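Local coordinates for glyoxylate-induced Protein (PDB 1SQ4) that is of unproven function but is a double-barrelled cupin protein that may act as a ureidoglycine aminohydrolase, at residues F26-Y30 with L242-C246; A29-K35 with E235-W241; A90-L94 with D190-N194; N197-G201 with S252-R257. Residue numbers count along the deposited sequence, not the author numbering.

Contact 1. Residues F26-Y30 with L242-C246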
loop_
_atom_site.group_PDB
_atom_site.type_symbol
_atom_site.label_atom_id
_atom_site.label_comp_id
_atom_site.label_asym_id
_atom_site.label_seq_id
_atom_site.Cartn_x
_atom_site.Cartn_y
_atom_site.Cartn_z
ATOM N N PHE A 26 -5.710 -12.508 4.313
ATOM C CA PHE A 26 -6.731 -11.871 5.136
ATOM C C PHE A 26 -6.890 -10.457 4.604
ATOM O O PHE A 26 -6.035 -9.610 4.826
ATOM C CB PHE A 26 -6.287 -11.850 6.607
ATOM C CG PHE A 26 -6.100 -13.222 7.197
ATOM C CD1 PHE A 26 -7.199 -14.009 7.528
ATOM C CD2 PHE A 26 -4.821 -13.740 7.399
ATOM C CE1 PHE A 26 -7.031 -15.290 8.047
ATOM C CE2 PHE A 26 -4.640 -15.024 7.918
ATOM C CZ PHE A 26 -5.751 -15.801 8.245
ATOM N N THR A 27 -7.968 -10.205 3.876
ATOM C CA THR A 27 -8.193 -8.871 3.331
ATOM C C THR A 27 -9.491 -8.309 3.882
ATOM O O THR A 27 -10.048 -8.845 4.837
ATOM C CB THR A 27 -8.272 -8.883 1.792
ATOM O OG1 THR A 27 -9.471 -9.549 1.367
ATOM C CG2 THR A 27 -7.073 -9.588 1.214
ATOM N N GLU A 28 -9.988 -7.239 3.284
ATOM C CA GLU A 28 -11.211 -6.657 3.792
ATOM C C GLU A 28 -12.432 -7.238 3.106
ATOM O O GLU A 28 -13.566 -6.901 3.443
ATOM C CB GLU A 28 -11.172 -5.139 3.637
ATOM C CG GLU A 28 -10.986 -4.640 2.206
ATOM C CD GLU A 28 -9.697 -5.126 1.521
ATOM O OE1 GLU A 28 -8.612 -5.141 2.164
ATOM O OE2 GLU A 28 -9.769 -5.468 0.314
ATOM N N ALA A 29 -12.191 -8.149 2.172
ATOM C CA ALA A 29 -13.262 -8.771 1.411
ATOM C C ALA A 29 -13.221 -10.288 1.479
ATOM O O ALA A 29 -14.219 -10.966 1.223
ATOM C CB ALA A 29 -13.168 -8.333 -0.036
ATOM N N TYR A 30 -12.064 -10.830 1.812
ATOM C CA TYR A 30 -11.965 -12.262 1.865
ATOM C C TYR A 30 -10.797 -12.750 2.709
ATOM O O TYR A 30 -9.972 -11.963 3.191
ATOM C CB TYR A 30 -11.851 -12.815 0.443
ATOM C CG TYR A 30 -10.600 -12.381 -0.261
ATOM C CD1 TYR A 30 -10.512 -11.135 -0.873
ATOM C CD2 TYR A 30 -9.482 -13.208 -0.280
ATOM C CE1 TYR A 30 -9.338 -10.725 -1.488
ATOM C CE2 TYR A 30 -8.304 -12.814 -0.888
ATOM C CZ TYR A 30 -8.236 -11.570 -1.491
ATOM O OH TYR A 30 -7.066 -11.176 -2.093
ATOM N N LEU A 242 -15.781 -15.571 2.148
ATOM C CA LEU A 242 -16.215 -14.348 1.476
ATOM C C LEU A 242 -17.095 -13.462 2.358
ATOM O O LEU A 242 -18.022 -13.950 2.998
ATOM C CB LEU A 242 -16.956 -14.699 0.195
ATOM C CG LEU A 242 -16.030 -15.122 -0.946
ATOM C CD1 LEU A 242 -16.123 -16.605 -1.215
ATOM C CD2 LEU A 242 -16.424 -14.329 -2.189
ATOM N N ARG A 243 -16.799 -12.158 2.360
ATOM C CA ARG A 243 -17.497 -11.156 3.172
ATOM C C ARG A 243 -18.885 -10.721 2.729
ATOM O O ARG A 243 -19.796 -10.602 3.563
ATOM C CB ARG A 243 -16.638 -9.892 3.328
ATOM C CG ARG A 243 -15.857 -9.788 4.634
ATOM C CD ARG A 243 -16.436 -8.752 5.607
ATOM N NE ARG A 243 -15.754 -8.790 6.899
ATOM C CZ ARG A 243 -14.480 -8.456 7.075
ATOM N NH1 ARG A 243 -13.925 -8.526 8.283
ATOM N NH2 ARG A 243 -13.765 -8.035 6.042
ATOM N N ALA A 244 -19.044 -10.454 1.441
ATOM C CA ALA A 244 -20.327 -10.008 0.895
ATOM C C ALA A 244 -20.039 -9.164 -0.323
ATOM O O ALA A 244 -19.174 -8.286 -0.298
ATOM C CB ALA A 244 -21.121 -9.190 1.904
ATOM N N PHE A 245 -20.778 -9.452 -1.384
ATOM C CA PHE A 245 -20.626 -8.770 -2.644
ATOM C C PHE A 245 -19.231 -8.976 -3.188
ATOM O O PHE A 245 -18.892 -8.450 -4.240
ATOM C CB PHE A 245 -20.921 -7.291 -2.471
ATOM C CG PHE A 245 -22.320 -7.007 -2.058
ATOM C CD1 PHE A 245 -23.368 -7.162 -2.958
ATOM C CD2 PHE A 245 -22.597 -6.597 -0.760
ATOM C CE1 PHE A 245 -24.681 -6.899 -2.575
ATOM C CE2 PHE A 245 -23.904 -6.333 -0.361
ATOM C CZ PHE A 245 -24.947 -6.487 -1.272
ATOM N N CYS A 246 -18.421 -9.749 -2.476
ATOM C CA CYS A 246 -17.064 -10.025 -2.932
ATOM C C CYS A 246 -17.110 -10.718 -4.297
ATOM O O CYS A 246 -17.667 -11.803 -4.426
ATOM C CB CYS A 246 -16.345 -10.921 -1.931
ATOM S SG CYS A 246 -14.650 -11.313 -2.418
#
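Arg243, on strand 239-244, reaches the 26-30 loop with both its backbone and its side chain. Its amide N donates to Ala29 O at 3.1 Å and nearly straight (159°). Its guanidinium bends back so that NH2 lies 2.8 Å from Glu28 O, a weak hydrogen bond because the angle is only 130°, with the carbonyl near the guanidinium plane. Arg243 NH1 is held by Ser62 O of the same chain. Ala29 is the other main residue: besides its bonded carbonyl, its CB lies 4.1 Å from Cys246 SG, and the same sulfur stands 4.3 Å from Tyr30 CB and oblique to the tyrosine ring. The loop links two adjacent antiparallel strands, 25-26 and 30-33, at the edge of the large sheet of the C-terminal cupin barrel. Thr27 fixes its shape as an ST turn and ST motif, its OG1 accepting from Ala29 N (3.2 Å) and Tyr30 N (2.9 Å), while Thr27 N donates to Tyr30 O (2.8 Å). From here Tyr30 and Leu242 begin the antiparallel pairing as a non-hydrogen-bonded pair, CA to CA 4.8 Å. Phe26 of a second subunit packs on Glu28, and Ile57 of that subunit on Phe245.

Contact 2. Residues A29-K35 with E235-W241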
loop_
_atom_site.group_PDB
_atom_site.type_symbol
_atom_site.label_atom_id
_atom_site.label_comp_id
_atom_site.label_asym_id
_atom_site.label_seq_id
_atom_site.Cartn_x
_atom_site.Cartn_y
_atom_site.Cartn_z
ATOM N N ALA A 29 -12.191 -8.149 2.172
ATOM C CA ALA A 29 -13.262 -8.771 1.411
ATOM C C ALA A 29 -13.221 -10.288 1.479
ATOM O O ALA A 29 -14.219 -10.966 1.223
ATOM C CB ALA A 29 -13.168 -8.333 -0.036
ATOM N N TYR A 30 -12.064 -10.830 1.812
ATOM C CA TYR A 30 -11.965 -12.262 1.865
ATOM C C TYR A 30 -10.797 -12.750 2.709
ATOM O O TYR A 30 -9.972 -11.963 3.191
ATOM C CB TYR A 30 -11.851 -12.815 0.443
ATOM C CG TYR A 30 -10.600 -12.381 -0.261
ATOM C CD1 TYR A 30 -10.512 -11.135 -0.873
ATOM C CD2 TYR A 30 -9.482 -13.208 -0.280
ATOM C CE1 TYR A 30 -9.338 -10.725 -1.488
ATOM C CE2 TYR A 30 -8.304 -12.814 -0.888
ATOM C CZ TYR A 30 -8.236 -11.570 -1.491
ATOM O OH TYR A 30 -7.066 -11.176 -2.093
ATOM N N ALA A 31 -10.764 -14.068 2.888
ATOM C CA ALA A 31 -9.730 -14.751 3.654
ATOM C C ALA A 31 -9.495 -16.128 3.043
ATOM O O ALA A 31 -10.445 -16.871 2.813
ATOM C CB ALA A 31 -10.172 -14.904 5.097
ATOM N N VAL A 32 -8.238 -16.452 2.759
ATOM C CA VAL A 32 -7.896 -17.759 2.214
ATOM C C VAL A 32 -7.104 -18.498 3.262
ATOM O O VAL A 32 -6.128 -17.970 3.788
ATOM C CB VAL A 32 -6.980 -17.691 0.986
ATOM C CG1 VAL A 32 -6.782 -19.086 0.444
ATOM C CG2 VAL A 32 -7.546 -16.769 -0.072
ATOM N N ILE A 33 -7.514 -19.722 3.562
ATOM C CA ILE A 33 -6.816 -20.535 4.555
ATOM C C ILE A 33 -6.357 -21.855 3.938
ATOM O O ILE A 33 -7.176 -22.718 3.600
ATOM C CB ILE A 33 -7.722 -20.859 5.738
ATOM C CG1 ILE A 33 -8.453 -19.603 6.178
ATOM C CG2 ILE A 33 -6.886 -21.403 6.897
ATOM C CD1 ILE A 33 -9.502 -19.920 7.189
ATOM N N PRO A 34 -5.038 -22.025 3.776
ATOM C CA PRO A 34 -4.415 -23.221 3.203
ATOM C C PRO A 34 -4.625 -24.461 4.037
ATOM O O PRO A 34 -4.831 -24.384 5.247
ATOM C CB PRO A 34 -2.939 -22.855 3.153
ATOM C CG PRO A 34 -2.971 -21.403 2.969
ATOM C CD PRO A 34 -4.033 -20.971 3.952
ATOM N N LYS A 35 -4.539 -25.608 3.384
ATOM C CA LYS A 35 -4.706 -26.868 4.079
ATOM C C LYS A 35 -3.588 -27.103 5.092
ATOM O O LYS A 35 -3.777 -27.845 6.046
ATOM C CB LYS A 35 -4.760 -28.018 3.070
ATOM C CG LYS A 35 -3.566 -28.095 2.150
ATOM C CD LYS A 35 -3.882 -29.009 1.001
ATOM C CE LYS A 35 -3.003 -30.217 1.024
ATOM N NZ LYS A 35 -1.610 -29.775 0.825
ATOM N N GLU A 235 -6.400 -25.360 -3.873
ATOM C CA GLU A 235 -6.467 -26.797 -4.130
ATOM C C GLU A 235 -7.300 -27.474 -3.046
ATOM O O GLU A 235 -7.723 -26.821 -2.093
ATOM C CB GLU A 235 -5.061 -27.391 -4.137
ATOM C CG GLU A 235 -4.319 -27.160 -2.834
ATOM C CD GLU A 235 -2.958 -27.817 -2.800
ATOM O OE1 GLU A 235 -2.283 -27.698 -1.754
ATOM O OE2 GLU A 235 -2.561 -28.449 -3.808
ATOM N N ALA A 236 -7.518 -28.781 -3.179
ATOM C CA ALA A 236 -8.315 -29.519 -2.199
ATOM C C ALA A 236 -7.782 -29.345 -0.789
ATOM O O ALA A 236 -6.607 -29.584 -0.532
ATOM C CB ALA A 236 -8.358 -30.988 -2.555
ATOM N N GLY A 237 -8.654 -28.926 0.120
ATOM C CA GLY A 237 -8.242 -28.724 1.493
ATOM C C GLY A 237 -8.190 -27.253 1.867
ATOM O O GLY A 237 -8.197 -26.898 3.044
ATOM N N ASP A 238 -8.128 -26.389 0.863
ATOM C CA ASP A 238 -8.086 -24.966 1.129
ATOM C C ASP A 238 -9.492 -24.468 1.392
ATOM O O ASP A 238 -10.461 -25.011 0.865
ATOM C CB ASP A 238 -7.464 -24.201 -0.046
ATOM C CG ASP A 238 -5.996 -24.552 -0.266
ATOM O OD1 ASP A 238 -5.394 -25.216 0.609
ATOM O OD2 ASP A 238 -5.439 -24.154 -1.315
ATOM N N PHE A 239 -9.581 -23.440 2.227
ATOM C CA PHE A 239 -10.847 -22.837 2.599
ATOM C C PHE A 239 -10.824 -21.346 2.256
ATOM O O PHE A 239 -9.840 -20.656 2.530
ATOM C CB PHE A 239 -11.080 -23.012 4.103
ATOM C CG PHE A 239 -12.373 -22.430 4.580
ATOM C CD1 PHE A 239 -13.578 -23.016 4.227
ATOM C CD2 PHE A 239 -12.393 -21.258 5.322
ATOM C CE1 PHE A 239 -14.780 -22.451 4.595
ATOM C CE2 PHE A 239 -13.598 -20.682 5.695
ATOM C CZ PHE A 239 -14.795 -21.282 5.326
HETATM N N MSE A 240 -11.902 -20.859 1.643
HETATM C CA MSE A 240 -12.018 -19.447 1.286
HETATM C C MSE A 240 -13.247 -18.882 1.960
HETATM O O MSE A 240 -14.309 -19.495 1.918
HETATM C CB MSE A 240 -12.173 -19.266 -0.228
HETATM C CG MSE A 240 -11.041 -19.832 -1.075
HETATM SE SE MSE A 240 -11.452 -19.773 -2.977
HETATM C CE MSE A 240 -12.898 -21.028 -3.054
ATOM N N TRP A 241 -13.105 -17.719 2.580
ATOM C CA TRP A 241 -14.229 -17.070 3.236
ATOM C C TRP A 241 -14.528 -15.752 2.558
ATOM O O TRP A 241 -13.641 -14.914 2.422
ATOM C CB TRP A 241 -13.929 -16.809 4.706
ATOM C CG TRP A 241 -15.006 -16.012 5.360
ATOM C CD1 TRP A 241 -14.990 -14.686 5.631
ATOM C CD2 TRP A 241 -16.303 -16.486 5.740
ATOM N NE1 TRP A 241 -16.198 -14.293 6.158
ATOM C CE2 TRP A 241 -17.021 -15.381 6.240
ATOM C CE3 TRP A 241 -16.923 -17.741 5.714
ATOM C CZ2 TRP A 241 -18.328 -15.486 6.695
ATOM C CZ3 TRP A 241 -18.221 -17.849 6.164
ATOM C CH2 TRP A 241 -18.909 -16.729 6.656
#
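Four backbone hydrogen bonds join strands 30-33 and 239-241, whose axes approach to 4.7 Å at 169°. Ala31 and Trp241 form one hydrogen-bonded pair (Ala31 N to Trp241 O 3.0 Å, Trp241 N to Ala31 O 2.8 Å), and Ile33 and Phe239 the next (Ile33 N to Phe239 O 2.7 Å, Phe239 N to Ile33 O 2.9 Å). Between them Val32 and Met240, a selenomethionine, make a non-hydrogen-bonded pair. CA-H...O contacts supplement this pairing, among them Met240 CA to Ala31 O at 3.4 Å. The apolar contacts lie on the face of Ala31, Ile33, Phe239 and Trp241: Ile33 CD1 meets the edge of the Phe239 ring, 3.7 Å from CD2, and Ala31 CB is 4.2 Å from Trp241 CB. Polar side chains extend the join past the strand. Asp238 OD1 accepts from Lys35 N (2.9 Å) and OD2 from Glu235 N (3.0 Å), bracing the type II turn 235-238, and Lys35 NZ forms a long, weak salt bridge to Glu235 OE1 (3.4 Å). An N-terminal strand thus joins the C-terminal cupin sheet: strand 239-244 lies between 30-33 and 212-220, Ile57 of strand 52-57 packs on Ile33 and Phe239, and Leu227 of strand 222-227 on Val32.

Contact 3. Residues A90-L94 with D190-N194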
loop_
_atom_site.group_PDB
_atom_site.type_symbol
_atom_site.label_atom_id
_atom_site.label_comp_id
_atom_site.label_asym_id
_atom_site.label_seq_id
_atom_site.Cartn_x
_atom_site.Cartn_y
_atom_site.Cartn_z
ATOM N N ALA A 90 -29.044 -25.532 17.727
ATOM C CA ALA A 90 -28.096 -25.822 16.670
ATOM C C ALA A 90 -28.609 -26.830 15.642
ATOM O O ALA A 90 -29.087 -27.913 15.987
ATOM C CB ALA A 90 -26.791 -26.329 17.274
ATOM N N GLU A 91 -28.530 -26.457 14.371
ATOM C CA GLU A 91 -28.927 -27.357 13.297
ATOM C C GLU A 91 -27.587 -27.776 12.705
ATOM O O GLU A 91 -26.581 -27.101 12.928
ATOM C CB GLU A 91 -29.787 -26.628 12.264
ATOM C CG GLU A 91 -29.086 -25.487 11.563
ATOM C CD GLU A 91 -29.998 -24.734 10.603
ATOM O OE1 GLU A 91 -30.310 -23.560 10.890
ATOM O OE2 GLU A 91 -30.401 -25.312 9.560
ATOM N N ALA A 92 -27.551 -28.880 11.968
ATOM C CA ALA A 92 -26.288 -29.331 11.400
ATOM C C ALA A 92 -26.374 -30.051 10.054
ATOM O O ALA A 92 -27.452 -30.385 9.554
ATOM C CB ALA A 92 -25.562 -30.236 12.405
ATOM N N VAL A 93 -25.198 -30.268 9.482
ATOM C CA VAL A 93 -25.043 -30.986 8.239
ATOM C C VAL A 93 -23.747 -31.776 8.391
ATOM O O VAL A 93 -22.682 -31.207 8.656
ATOM C CB VAL A 93 -24.924 -30.043 7.031
ATOM C CG1 VAL A 93 -24.597 -30.846 5.788
ATOM C CG2 VAL A 93 -26.223 -29.284 6.833
ATOM N N LEU A 94 -23.847 -33.092 8.259
ATOM C CA LEU A 94 -22.687 -33.965 8.369
ATOM C C LEU A 94 -22.321 -34.426 6.972
ATOM O O LEU A 94 -23.180 -34.858 6.196
ATOM C CB LEU A 94 -23.007 -35.173 9.262
ATOM C CG LEU A 94 -22.554 -35.199 10.730
ATOM C CD1 LEU A 94 -22.842 -33.890 11.424
ATOM C CD2 LEU A 94 -23.252 -36.343 11.439
ATOM N N ASP A 190 -33.282 -22.816 6.432
ATOM C CA ASP A 190 -32.734 -21.474 6.481
ATOM C C ASP A 190 -31.252 -21.482 6.129
ATOM O O ASP A 190 -30.540 -20.502 6.333
ATOM C CB ASP A 190 -32.990 -20.851 7.863
ATOM C CG ASP A 190 -32.174 -21.488 8.974
ATOM O OD1 ASP A 190 -31.715 -22.638 8.826
ATOM O OD2 ASP A 190 -32.008 -20.828 10.022
HETATM N N MSE A 191 -30.797 -22.596 5.576
HETATM C CA MSE A 191 -29.402 -22.715 5.188
HETATM C C MSE A 191 -29.237 -23.807 4.149
HETATM O O MSE A 191 -29.951 -24.812 4.159
HETATM C CB MSE A 191 -28.526 -23.066 6.387
HETATM C CG MSE A 191 -28.649 -24.512 6.823
HETATM SE SE MSE A 191 -27.151 -25.035 7.914
HETATM C CE MSE A 191 -27.776 -26.776 8.516
ATOM N N HIS A 192 -28.283 -23.607 3.254
ATOM C CA HIS A 192 -28.009 -24.589 2.234
ATOM C C HIS A 192 -26.531 -24.938 2.321
ATOM O O HIS A 192 -25.687 -24.079 2.578
ATOM C CB HIS A 192 -28.312 -24.029 0.840
ATOM C CG HIS A 192 -29.772 -23.807 0.566
ATOM N ND1 HIS A 192 -30.206 -22.934 -0.414
ATOM C CD2 HIS A 192 -30.884 -24.371 1.084
ATOM C CE1 HIS A 192 -31.523 -22.978 -0.482
ATOM N NE2 HIS A 192 -31.964 -23.841 0.413
ATOM N N VAL A 193 -26.232 -26.215 2.134
ATOM C CA VAL A 193 -24.864 -26.707 2.126
ATOM C C VAL A 193 -24.829 -27.539 0.849
ATOM O O VAL A 193 -25.315 -28.671 0.825
ATOM C CB VAL A 193 -24.570 -27.617 3.351
ATOM C CG1 VAL A 193 -23.117 -28.043 3.349
ATOM C CG2 VAL A 193 -24.882 -26.886 4.639
ATOM N N ASN A 194 -24.295 -26.963 -0.224
ATOM C CA ASN A 194 -24.213 -27.668 -1.511
ATOM C C ASN A 194 -22.758 -27.869 -1.904
ATOM O O ASN A 194 -21.853 -27.560 -1.139
ATOM C CB ASN A 194 -24.892 -26.870 -2.628
ATOM C CG ASN A 194 -26.218 -26.268 -2.203
ATOM O OD1 ASN A 194 -27.127 -26.976 -1.749
ATOM N ND2 ASN A 194 -26.345 -24.952 -2.364
#
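Asp190, just before strand 191-198, opens the contact with its carboxylate turned to that of Glu91: Asp190 OD1 lies 2.7 Å from Glu91 OE1 and 3.1 Å from Glu91 OE2. The other oxygen, Asp190 OD2, is engaged by Gln146 N in a hydrogen bond and by Lys143 in a salt bridge. Met191, a selenomethionine, comes next, its CA-to-CB bond pointing toward strand 90-98. Beyond CB the chain is extended (chi2 and chi3 both t) and delivers CE to 3.2 Å from Glu91 OE2, 3.8 Å from Ala92 O and 3.4 Å from Val93 CG2, and Phe119 of strand 116-120 also packs against it. His192 turns away, so Val193 is the next to face across, its CG2 3.5 Å from Val93 CG2; Tyr263 and Leu261 of strand 258-265 pack against it. The two strands run almost in the same direction (13°), yet their axes stay 8.9 Å apart and no clear hydrogen bond joins them. They belong to different sheets, 90-98 to the six-stranded sheet of the first cupin domain and 191-198 to the large sheet of the second, so this is face-to-face packing of sheets within the bicupin. Two buried carboxylates this close imply that one acid group probably holds a proton, with Lys143 supplying positive charge beside them; Val93 makes apolar contacts with Met191 CE and Val193, and CE also rests against the Glu91 carboxylate.

Contact 4. Residues N197-G201 with S252-R257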
loop_
_atom_site.group_PDB
_atom_site.type_symbol
_atom_site.label_atom_id
_atom_site.label_comp_id
_atom_site.label_asym_id
_atom_site.label_seq_id
_atom_site.Cartn_x
_atom_site.Cartn_y
_atom_site.Cartn_z
ATOM N N ASN A 197 -19.630 -27.615 -8.598
ATOM C CA ASN A 197 -18.792 -28.399 -9.488
ATOM C C ASN A 197 -18.325 -27.638 -10.722
ATOM O O ASN A 197 -19.139 -27.100 -11.479
ATOM C CB ASN A 197 -19.544 -29.630 -9.960
ATOM C CG ASN A 197 -20.347 -30.266 -8.875
ATOM O OD1 ASN A 197 -19.817 -30.651 -7.835
ATOM N ND2 ASN A 197 -21.643 -30.382 -9.104
ATOM N N PHE A 198 -17.010 -27.620 -10.921
ATOM C CA PHE A 198 -16.396 -26.963 -12.068
ATOM C C PHE A 198 -15.647 -27.984 -12.920
ATOM O O PHE A 198 -14.712 -28.641 -12.451
ATOM C CB PHE A 198 -15.394 -25.890 -11.631
ATOM C CG PHE A 198 -16.022 -24.646 -11.080
ATOM C CD1 PHE A 198 -16.303 -24.531 -9.722
ATOM C CD2 PHE A 198 -16.324 -23.581 -11.917
ATOM C CE1 PHE A 198 -16.866 -23.364 -9.203
ATOM C CE2 PHE A 198 -16.889 -22.410 -11.415
ATOM C CZ PHE A 198 -17.161 -22.304 -10.055
ATOM N N GLU A 199 -16.062 -28.114 -14.175
ATOM C CA GLU A 199 -15.412 -29.020 -15.109
ATOM C C GLU A 199 -14.106 -28.358 -15.523
ATOM O O GLU A 199 -13.979 -27.138 -15.456
ATOM C CB GLU A 199 -16.290 -29.239 -16.341
ATOM C CG GLU A 199 -17.435 -30.193 -16.115
ATOM C CD GLU A 199 -16.952 -31.613 -15.879
ATOM O OE1 GLU A 199 -16.336 -32.191 -16.802
ATOM O OE2 GLU A 199 -17.181 -32.150 -14.774
ATOM N N PRO A 200 -13.122 -29.152 -15.965
ATOM C CA PRO A 200 -11.821 -28.621 -16.387
ATOM C C PRO A 200 -11.930 -27.701 -17.593
ATOM O O PRO A 200 -10.927 -27.342 -18.207
ATOM C CB PRO A 200 -11.019 -29.884 -16.686
ATOM C CG PRO A 200 -12.067 -30.834 -17.160
ATOM C CD PRO A 200 -13.187 -30.608 -16.179
ATOM N N GLY A 201 -13.160 -27.313 -17.912
ATOM C CA GLY A 201 -13.403 -26.452 -19.052
ATOM C C GLY A 201 -12.637 -25.144 -19.081
ATOM O O GLY A 201 -11.415 -25.106 -18.912
ATOM N N SER A 252 -10.849 -22.880 -13.539
ATOM C CA SER A 252 -10.512 -24.274 -13.296
ATOM C C SER A 252 -9.937 -24.900 -14.555
ATOM O O SER A 252 -10.672 -25.220 -15.497
ATOM C CB SER A 252 -11.748 -25.052 -12.879
ATOM O OG SER A 252 -12.684 -25.073 -13.934
ATOM N N GLY A 253 -8.621 -25.078 -14.563
ATOM C CA GLY A 253 -7.960 -25.673 -15.709
ATOM C C GLY A 253 -7.365 -27.038 -15.407
ATOM O O GLY A 253 -6.842 -27.694 -16.309
ATOM N N GLY A 254 -7.450 -27.468 -14.148
ATOM C CA GLY A 254 -6.901 -28.756 -13.756
ATOM C C GLY A 254 -7.316 -29.917 -14.641
ATOM O O GLY A 254 -8.332 -29.831 -15.332
ATOM N N PRO A 255 -6.552 -31.022 -14.647
ATOM C CA PRO A 255 -6.914 -32.165 -15.485
ATOM C C PRO A 255 -8.226 -32.816 -15.039
ATOM O O PRO A 255 -9.004 -33.292 -15.866
ATOM C CB PRO A 255 -5.707 -33.092 -15.345
ATOM C CG PRO A 255 -5.244 -32.816 -13.952
ATOM C CD PRO A 255 -5.354 -31.309 -13.845
ATOM N N GLY A 256 -8.481 -32.812 -13.733
ATOM C CA GLY A 256 -9.700 -33.415 -13.212
ATOM C C GLY A 256 -10.823 -32.444 -12.883
ATOM O O GLY A 256 -10.859 -31.315 -13.381
ATOM N N ARG A 257 -11.760 -32.878 -12.049
ATOM C CA ARG A 257 -12.867 -32.011 -11.677
ATOM C C ARG A 257 -12.459 -31.149 -10.481
ATOM O O ARG A 257 -11.700 -31.592 -9.627
ATOM C CB ARG A 257 -14.107 -32.851 -11.350
ATOM C CG ARG A 257 -15.410 -32.081 -11.480
ATOM C CD ARG A 257 -16.622 -32.992 -11.657
ATOM N NE ARG A 257 -16.745 -33.934 -10.553
ATOM C CZ ARG A 257 -17.893 -34.278 -9.975
ATOM N NH1 ARG A 257 -19.043 -33.761 -10.391
ATOM N NH2 ARG A 257 -17.884 -35.132 -8.962
#
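Beyond strand 191-198 the chain leaves the sheet at Glu199 and runs beside the 252-257 loop, with CA atoms 5.2 Å apart at Glu199 and Arg257 and 4.9 Å at Pro200 and Gly253. This loop links strands 248-251 and 258-265 of the C-terminal cupin barrel, which belong to different sheets, and its three glycines and Pro255 carry it past Pro200. Pro200 CB is 3.0 Å from Gly254 O and 3.6 Å from Gly256 O, so the proline ring packs against one side of the bend. At the start of the loop, the CA-to-CB bond of Ser252 points toward the 197-201 segment, and Ser252 OG lies 3.6 Å from Phe198 CB. Phe198 turns its ring away from the loop, to stack with Trp176. Arg257 stretches along the other segment: its CG is 3.6 Å from Phe198 O, its CD 3.3 Å from Glu199 OE2, and NH1 4.0 Å from Asn197 CG. Asn197 OD1 is hydrogen-bonded to Arg259, and its ND2 to Ser177. Gly253 N is hydrogen-bonded to Tyr251 OH of a fourth subunit, which places the loop at a subunit interface. The one hydrogen bond across the two segments runs from Ser252 OG to Glu199 O, at 2.9 Å.

Overall arrangement
All four contacts reach the large antiparallel sheet of the second cupin domain. Contacts 1 and 2 are continuous, sharing Ala29, Tyr30 and strand 239-244, with centres 12 Å apart; they add the N-terminal strands to one edge of that sheet. Contacts 3 and 4 use successive parts of strand 191-198, yet their centres lie 26 Å apart. Along the chain, contact 3 is nested inside the loops closed by contacts 1 and 2, whereas contact 4 crosses both. Contact 3 packs the first cupin domain's sheet on the second's, and contact 4 lies at an end of the second barrel. The N-terminal segment thus adds strands to the C-terminal cupin sheet, probably helping to tie the two cupin halves together.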